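Local structure of FMN-dependent nitronate monooxygenase (Shewanella oneidensis, 5LSM) at residues Tyr93-Leu99 against Gly306-Ala311; Glu159-Leu164 against His185-Glu189; Ala174-Glu178 against Gln194-Leu200. The protein probably catalyses the FMN-dependent oxidation of propionate 3-nitronate by molecular oxygen to 3-oxopropanoate, with nitrate and nitrite as nitrogen products. All blocks are in the same frame, centred on the assembly; numbering follows the deposited sequence.

Contact 1 of 3, residues Tyr93-Leu99 against Gly306-Ala311; sequences YFAEFNL and GLRTAA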
# COMPACT_ATOMS: atom_id res chain seq x y z
N TYR A 93 -19.58 -26.34 2.11
CA TYR A 93 -18.27 -26.89 1.79
C TYR A 93 -18.08 -28.23 2.44
O TYR A 93 -17.54 -29.14 1.83
CB TYR A 93 -17.14 -25.95 2.20
CG TYR A 93 -17.22 -24.60 1.55
CD1 TYR A 93 -17.22 -24.47 0.16
CD2 TYR A 93 -17.32 -23.45 2.32
CE1 TYR A 93 -17.33 -23.23 -0.45
CE2 TYR A 93 -17.42 -22.20 1.73
CZ TYR A 93 -17.43 -22.09 0.35
OH TYR A 93 -17.53 -20.84 -0.20
N PHE A 94 -18.51 -28.36 3.69
CA PHE A 94 -18.39 -29.63 4.38
C PHE A 94 -19.12 -30.72 3.61
O PHE A 94 -18.58 -31.79 3.37
CB PHE A 94 -18.95 -29.53 5.79
CG PHE A 94 -18.17 -28.61 6.67
CD1 PHE A 94 -16.80 -28.70 6.75
CD2 PHE A 94 -18.82 -27.65 7.43
CE1 PHE A 94 -16.08 -27.87 7.58
CE2 PHE A 94 -18.11 -26.82 8.26
CZ PHE A 94 -16.74 -26.91 8.32
N ALA A 95 -20.33 -30.40 3.17
CA ALA A 95 -21.08 -31.27 2.28
C ALA A 95 -20.32 -31.59 0.97
O ALA A 95 -20.18 -32.74 0.59
CB ALA A 95 -22.43 -30.64 1.97
N GLU A 96 -19.87 -30.55 0.27
CA GLU A 96 -19.16 -30.75 -0.99
C GLU A 96 -18.01 -31.74 -0.81
O GLU A 96 -17.94 -32.76 -1.48
CB GLU A 96 -18.67 -29.41 -1.53
CG GLU A 96 -17.71 -29.52 -2.71
CD GLU A 96 -17.36 -28.17 -3.30
OE1 GLU A 96 -17.84 -27.15 -2.76
OE2 GLU A 96 -16.62 -28.14 -4.32
N PHE A 97 -17.22 -31.51 0.22
CA PHE A 97 -15.99 -32.28 0.45
C PHE A 97 -16.20 -33.49 1.37
O PHE A 97 -15.22 -34.17 1.73
CB PHE A 97 -14.90 -31.36 1.03
CG PHE A 97 -14.32 -30.40 0.03
CD1 PHE A 97 -14.88 -29.14 -0.16
CD2 PHE A 97 -13.19 -30.75 -0.69
CE1 PHE A 97 -14.35 -28.26 -1.08
CE2 PHE A 97 -12.66 -29.87 -1.63
CZ PHE A 97 -13.24 -28.63 -1.82
N ASN A 98 -17.44 -33.76 1.77
CA ASN A 98 -17.76 -34.92 2.60
C ASN A 98 -16.95 -34.96 3.90
O ASN A 98 -16.31 -35.96 4.21
CB ASN A 98 -17.55 -36.22 1.81
CG ASN A 98 -18.42 -37.37 2.30
OD1 ASN A 98 -19.10 -37.28 3.33
ND2 ASN A 98 -18.40 -38.47 1.56
N LEU A 99 -16.99 -33.87 4.65
CA LEU A 99 -16.20 -33.75 5.87
C LEU A 99 -17.10 -33.64 7.07
O LEU A 99 -18.05 -32.86 7.06
CB LEU A 99 -15.31 -32.52 5.80
CG LEU A 99 -14.11 -32.69 4.90
CD1 LEU A 99 -13.61 -31.33 4.43
CD2 LEU A 99 -13.01 -33.47 5.62
N GLY A 306 -9.84 -28.98 8.45
CA GLY A 306 -10.29 -30.14 7.66
C GLY A 306 -10.47 -29.86 6.17
O GLY A 306 -10.01 -30.65 5.33
N LEU A 307 -11.17 -28.77 5.84
CA LEU A 307 -11.41 -28.38 4.44
C LEU A 307 -10.10 -28.22 3.67
O LEU A 307 -9.91 -28.77 2.58
CB LEU A 307 -12.17 -27.06 4.40
CG LEU A 307 -13.66 -27.18 4.71
CD1 LEU A 307 -14.21 -25.86 5.22
CD2 LEU A 307 -14.41 -27.62 3.46
N ARG A 308 -9.21 -27.43 4.26
CA ARG A 308 -7.87 -27.26 3.77
C ARG A 308 -7.19 -28.59 3.47
O ARG A 308 -6.66 -28.79 2.39
CB ARG A 308 -7.03 -26.51 4.78
CG ARG A 308 -5.57 -26.46 4.41
CD ARG A 308 -4.77 -25.80 5.50
NE ARG A 308 -3.40 -25.62 5.07
CZ ARG A 308 -2.45 -25.10 5.83
NH1 ARG A 308 -2.72 -24.70 7.07
NH2 ARG A 308 -1.24 -24.96 5.33
N THR A 309 -7.14 -29.46 4.48
CA THR A 309 -6.53 -30.77 4.33
C THR A 309 -7.13 -31.55 3.18
O THR A 309 -6.40 -32.09 2.34
CB THR A 309 -6.71 -31.62 5.60
OG1 THR A 309 -6.15 -30.91 6.70
CG2 THR A 309 -6.02 -32.99 5.44
N ALA A 310 -8.46 -31.61 3.16
CA ALA A 310 -9.20 -32.34 2.11
C ALA A 310 -8.92 -31.76 0.73
O ALA A 310 -8.72 -32.50 -0.22
CB ALA A 310 -10.70 -32.30 2.39
N ALA A 311 -8.97 -30.43 0.61
CA ALA A 311 -8.88 -29.81 -0.70
C ALA A 311 -7.45 -29.85 -1.23
O ALA A 311 -7.22 -30.13 -2.41
CB ALA A 311 -9.41 -28.38 -0.65

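Contact 2 of 3, residues Glu159-Leu164 against His185-Glu189; sequences EEALWL and HFLSE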
# COMPACT_ATOMS: atom_id res chain seq x y z
N GLU A 159 1.54 5.74 15.42
CA GLU A 159 1.15 5.64 16.83
C GLU A 159 1.69 4.36 17.45
O GLU A 159 2.20 4.39 18.57
CB GLU A 159 -0.36 5.65 16.99
CG GLU A 159 -0.97 7.03 16.89
CD GLU A 159 -1.18 7.49 15.46
OE1 GLU A 159 -1.30 6.63 14.54
OE2 GLU A 159 -1.23 8.74 15.27
N GLU A 160 1.58 3.25 16.72
CA GLU A 160 2.09 1.97 17.19
C GLU A 160 3.60 2.04 17.39
O GLU A 160 4.13 1.54 18.38
CB GLU A 160 1.70 0.84 16.21
CG GLU A 160 0.31 0.26 16.50
CD GLU A 160 -0.25 -0.64 15.40
OE1 GLU A 160 0.49 -0.98 14.46
OE2 GLU A 160 -1.45 -1.01 15.49
N ALA A 161 4.30 2.72 16.48
CA ALA A 161 5.74 2.84 16.60
C ALA A 161 6.13 3.63 17.88
O ALA A 161 7.09 3.29 18.56
CB ALA A 161 6.30 3.51 15.36
N LEU A 162 5.35 4.65 18.20
CA LEU A 162 5.61 5.46 19.37
C LEU A 162 5.31 4.68 20.64
O LEU A 162 5.96 4.88 21.68
CB LEU A 162 4.79 6.74 19.33
CG LEU A 162 5.26 7.77 18.30
CD1 LEU A 162 4.16 8.75 17.94
CD2 LEU A 162 6.48 8.51 18.81
N TRP A 163 4.30 3.82 20.57
CA TRP A 163 3.96 2.97 21.70
C TRP A 163 5.09 1.99 21.97
O TRP A 163 5.44 1.75 23.11
CB TRP A 163 2.67 2.20 21.43
CG TRP A 163 2.19 1.42 22.64
CD1 TRP A 163 1.47 1.91 23.68
CD2 TRP A 163 2.40 0.03 22.92
NE1 TRP A 163 1.21 0.92 24.58
CE2 TRP A 163 1.77 -0.24 24.14
CE3 TRP A 163 3.08 -0.99 22.27
CZ2 TRP A 163 1.76 -1.51 24.71
CZ3 TRP A 163 3.07 -2.27 22.83
CH2 TRP A 163 2.42 -2.51 24.05
N LEU A 164 5.65 1.42 20.91
CA LEU A 164 6.74 0.47 21.03
C LEU A 164 8.04 1.12 21.58
O LEU A 164 8.71 0.55 22.44
CB LEU A 164 7.00 -0.20 19.70
CG LEU A 164 5.85 -1.07 19.21
CD1 LEU A 164 6.08 -1.51 17.77
CD2 LEU A 164 5.69 -2.28 20.10
N HIS A 185 -0.81 -5.22 13.59
CA HIS A 185 -1.45 -4.09 14.28
C HIS A 185 -2.03 -4.45 15.64
O HIS A 185 -2.31 -5.60 15.92
CB HIS A 185 -2.55 -3.48 13.42
CG HIS A 185 -3.74 -4.36 13.26
ND1 HIS A 185 -3.87 -5.24 12.21
CD2 HIS A 185 -4.86 -4.51 14.01
CE1 HIS A 185 -5.02 -5.87 12.30
NE2 HIS A 185 -5.63 -5.47 13.40
N PHE A 186 -2.17 -3.46 16.51
CA PHE A 186 -2.59 -3.74 17.87
C PHE A 186 -3.21 -2.57 18.59
O PHE A 186 -3.80 -2.77 19.61
CB PHE A 186 -1.42 -4.29 18.70
CG PHE A 186 -0.23 -3.37 18.76
CD1 PHE A 186 -0.15 -2.38 19.74
CD2 PHE A 186 0.80 -3.47 17.83
CE1 PHE A 186 0.92 -1.51 19.79
CE2 PHE A 186 1.87 -2.59 17.86
CZ PHE A 186 1.93 -1.62 18.84
N LEU A 187 -3.06 -1.34 18.08
CA LEU A 187 -3.77 -0.20 18.66
C LEU A 187 -5.17 0.01 18.07
O LEU A 187 -6.04 0.57 18.73
CB LEU A 187 -2.95 1.09 18.57
CG LEU A 187 -1.69 1.17 19.46
CD1 LEU A 187 -1.11 2.57 19.49
CD2 LEU A 187 -1.97 0.73 20.88
N SER A 188 -5.45 -0.55 16.91
CA SER A 188 -6.73 -0.30 16.25
C SER A 188 -7.13 -1.40 15.28
O SER A 188 -6.29 -1.94 14.56
CB SER A 188 -6.68 1.03 15.51
OG SER A 188 -7.81 1.22 14.68
N GLU A 189 -8.42 -1.69 15.20
CA GLU A 189 -8.93 -2.67 14.24
C GLU A 189 -9.17 -2.07 12.85
O GLU A 189 -9.33 -2.79 11.88
CB GLU A 189 -10.22 -3.30 14.77
CG GLU A 189 -10.08 -3.88 16.17
CD GLU A 189 -10.77 -5.23 16.34
OE1 GLU A 189 -10.45 -5.93 17.32
OE2 GLU A 189 -11.65 -5.57 15.50

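Contact 3 of 3, residues Ala174-Glu178 against Gln194-Leu200; sequences AQGLE and QLGTFSL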
# COMPACT_ATOMS: atom_id res chain seq x y z
N ALA A 174 8.69 -1.74 10.64
CA ALA A 174 7.62 -1.05 9.93
C ALA A 174 7.08 -1.93 8.81
O ALA A 174 7.71 -2.01 7.76
CB ALA A 174 8.18 0.24 9.32
N GLN A 175 5.96 -2.62 9.03
CA GLN A 175 5.39 -3.43 7.90
C GLN A 175 4.30 -2.72 7.15
O GLN A 175 3.21 -2.53 7.66
CB GLN A 175 4.94 -4.85 8.27
CG GLN A 175 3.89 -4.90 9.32
CD GLN A 175 2.91 -6.06 9.17
OE1 GLN A 175 1.83 -5.99 9.70
NE2 GLN A 175 3.31 -7.12 8.50
N GLY A 176 4.63 -2.36 5.91
CA GLY A 176 3.66 -1.86 4.98
C GLY A 176 2.61 -2.89 4.64
O GLY A 176 2.86 -4.09 4.77
N LEU A 177 1.48 -2.42 4.15
CA LEU A 177 0.39 -3.27 3.68
C LEU A 177 0.82 -4.28 2.63
O LEU A 177 0.12 -5.26 2.42
CB LEU A 177 -0.77 -2.41 3.13
CG LEU A 177 -1.70 -1.74 4.15
CD1 LEU A 177 -2.75 -0.91 3.44
CD2 LEU A 177 -2.38 -2.78 5.02
N GLU A 178 1.93 -4.04 1.94
CA GLU A 178 2.45 -4.97 0.92
C GLU A 178 2.87 -6.33 1.53
O GLU A 178 2.96 -7.34 0.83
CB GLU A 178 3.65 -4.35 0.19
CG GLU A 178 3.33 -3.20 -0.78
CD GLU A 178 3.45 -1.79 -0.19
OE1 GLU A 178 3.23 -1.59 1.04
OE2 GLU A 178 3.74 -0.85 -0.98
N GLN A 194 -3.77 1.94 8.23
CA GLN A 194 -2.51 1.35 7.83
C GLN A 194 -2.07 1.84 6.45
O GLN A 194 -2.87 2.30 5.65
CB GLN A 194 -2.62 -0.17 7.86
CG GLN A 194 -2.81 -0.70 9.27
CD GLN A 194 -2.80 -2.22 9.32
OE1 GLN A 194 -2.17 -2.88 8.49
NE2 GLN A 194 -3.51 -2.77 10.28
N LEU A 195 -0.76 1.78 6.22
CA LEU A 195 -0.13 2.45 5.10
C LEU A 195 0.70 1.46 4.32
O LEU A 195 1.19 0.46 4.86
CB LEU A 195 0.81 3.55 5.59
CG LEU A 195 0.36 4.67 6.54
CD1 LEU A 195 1.35 5.82 6.45
CD2 LEU A 195 -1.03 5.16 6.21
N GLY A 196 1.00 1.82 3.08
CA GLY A 196 1.99 1.09 2.31
C GLY A 196 3.41 1.41 2.74
O GLY A 196 3.69 2.47 3.31
N THR A 197 4.33 0.50 2.41
CA THR A 197 5.72 0.65 2.81
C THR A 197 6.29 2.04 2.49
O THR A 197 6.98 2.63 3.31
CB THR A 197 6.60 -0.43 2.17
OG1 THR A 197 6.43 -1.65 2.89
CG2 THR A 197 8.09 -0.02 2.21
N PHE A 198 5.96 2.55 1.31
CA PHE A 198 6.58 3.75 0.77
C PHE A 198 6.28 4.96 1.63
O PHE A 198 7.05 5.91 1.67
CB PHE A 198 6.08 4.01 -0.65
CG PHE A 198 7.03 4.80 -1.48
CD1 PHE A 198 8.21 4.22 -1.93
CD2 PHE A 198 6.74 6.10 -1.83
CE1 PHE A 198 9.10 4.95 -2.69
CE2 PHE A 198 7.62 6.82 -2.62
CZ PHE A 198 8.81 6.25 -3.03
N SER A 199 5.11 4.94 2.27
CA SER A 199 4.69 6.02 3.15
C SER A 199 4.89 5.73 4.64
O SER A 199 5.12 6.65 5.41
CB SER A 199 3.24 6.35 2.86
OG SER A 199 3.14 6.95 1.58
N LEU A 200 4.75 4.47 5.06
CA LEU A 200 4.92 4.09 6.47
C LEU A 200 6.36 4.30 6.95
O LEU A 200 6.60 4.90 8.01
CB LEU A 200 4.54 2.62 6.67
CG LEU A 200 4.58 2.13 8.12
CD1 LEU A 200 3.61 2.92 8.99
CD2 LEU A 200 4.27 0.63 8.18
O HOH W 1 7.86 -0.38 5.52

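Contact 1 of 3, residues Tyr93-Leu99 against Gly306-Ala311
This is a purely apolar helix-helix contact well out from the middle of the chain, about 27 Å from its centre, where the end of helix 91-97 lies beside helix 301-313. No hydrogen bond crosses between the two segments. Their short axes run in roughly the same direction, 30° apart, and come no closer than 10.6 Å, so it takes long side chains to bridge the gap. Leu307 does most of this. Its CD2 sits 3.4 Å from Tyr93 CB and 4.0 Å from Phe97 CD1, while its CD1 reaches 3.6 Å from Phe94 CE1; the leucine is thus wedged among three aromatic residues of the other helix. One turn further on, the small side chains of Ala310 and Ala311 give Phe97 a shallow surface to lie against, with Phe97 CE2 3.7 Å from Ala311 CB. Helix 91-97 closes in a Schellman motif: Asn98 takes positive phi, and two bonds reach back into the last turn, Leu99 N to Phe94 O at 2.9 Å and Asn98 N to Ala95 O at 3.2 Å. That reversal turns the chain so that Leu99, already outside the helix, points back at helix 301-313. Leu99 CD1 then lies 3.7 Å from both Leu307 CA and Ala310 CB, and 3.8 Å from Gly306 O. Phe319, from a loop, extends the cluster by touching Leu307 and Ala311 and meeting the Tyr93 ring edge-to-face. The Tyr93 hydroxyl leads away from the apolar patch to a hydrogen bond with Glu286, on helix 282-287.

Contact 2 of 3, residues Glu159-Leu164 against His185-Glu189
A single carboxylate oxygen makes both hydrogen bonds between the loop at His185-Glu189 and helix 158-166. Glu160 OE2 accepts from Phe186 N at 2.7 Å and from Leu187 N at 3.1 Å, both nearly straight (168° and 171° at the hydrogen). Two successive amides of an irregular loop are thereby satisfied by one buried acid. The other oxygen, Glu160 OE1, is hydrogen-bonded to Thr156 OG1, and the backbone Glu160 N to Thr157 OG1, so both ends of this residue are tied to the turn just before the helix. On the loop side, His185 O accepts from Arg274 and Ser188 OG pairs with Asp190 N.

Apolar contacts flank the polar pair. Glu160 CG lies over one face of the Phe186 ring, a CH-pi contact 3.6 Å from the centroid. The Trp163 six-membered ring meets Phe186 obliquely, with Trp163 CE3 3.3 Å from Phe186 CE1, and Leu164 CG is 4.0 Å from Phe186 CZ. Leu187 CD1 rests 4.0 Å from Glu159 CB, at the solvent-exposed side of the contact.

Inward, Ala161 and Leu164 pack on strand 150-155, the strand preceding this helix in the TIM barrel, while the loop packs along one side of the helix, from Glu159 to Leu164, on its way from strand 181-182 to helix 197-207.

Contact 3 of 3, residues Ala174-Glu178 against Gln194-Leu200
Strand 171-175 gives out after Gln175, and the chain runs on past the loop that leads into helix 197-207, with Gly176 CA only 3.9 Å from Thr197 CA. One backbone hydrogen bond joins them, from Leu177 N to Leu195 O at 3.0 Å, with Gly176 CA making a CA-H...O contact to the same oxygen at 3.4 Å. A beta carbon on Gly176 would clash with Thr197 OG1. Gly196 is the helix N-cap; its carbonyl O accepts from Ser199 N at 3.0 Å and Leu200 N at 2.9 Å. In the first turn, Thr197 N donates to the side chain of Glu178, reaching Glu178 OE1 at 2.7 Å.

The strand and helix are successive elements of the TIM barrel, and the C-terminal end of the strand borders the FMN pocket: Gln175, its last residue, has its CB pointing away from this interface; its OE1 is hydrogen-bonded to Gly184 N, and its NE2 makes a weak hydrogen bond to the FMN ribityl O3'. Leu200 CD2 packs against the end of the strand, 3.4 Å from Gln175 O and 4.1 Å from Ala174 CB. A water bridges Ala174 O (2.8 Å) and, weakly, Thr197 OG1 (3.3 Å), whose stronger partner is Gly216 O. Gln326 of the second subunit hydrogen-bonds to Gln194 O.

In the fold
Contacts 2 and 3 are neighbours, with centres 13 Å apart, and their segments alternate along the chain: helix 158-166 leads into strand 171-175, and the excursion that follows passes through 185-189 before reaching 194-200. They touch where His185 ND1 packs 3.2 Å from Gln194 NE2. Of the three, only contact 3 reaches the flavin: its Gln175 side chain is about 3 Å from FMN at the nearest atoms, whereas the Phe186 side chain of contact 2 stays about 11 Å away. Contact 1 is remote from both, its nearest atoms about 20 Å from contact 2 and 19 Å from contact 3, yet its two segments enclose them in sequence.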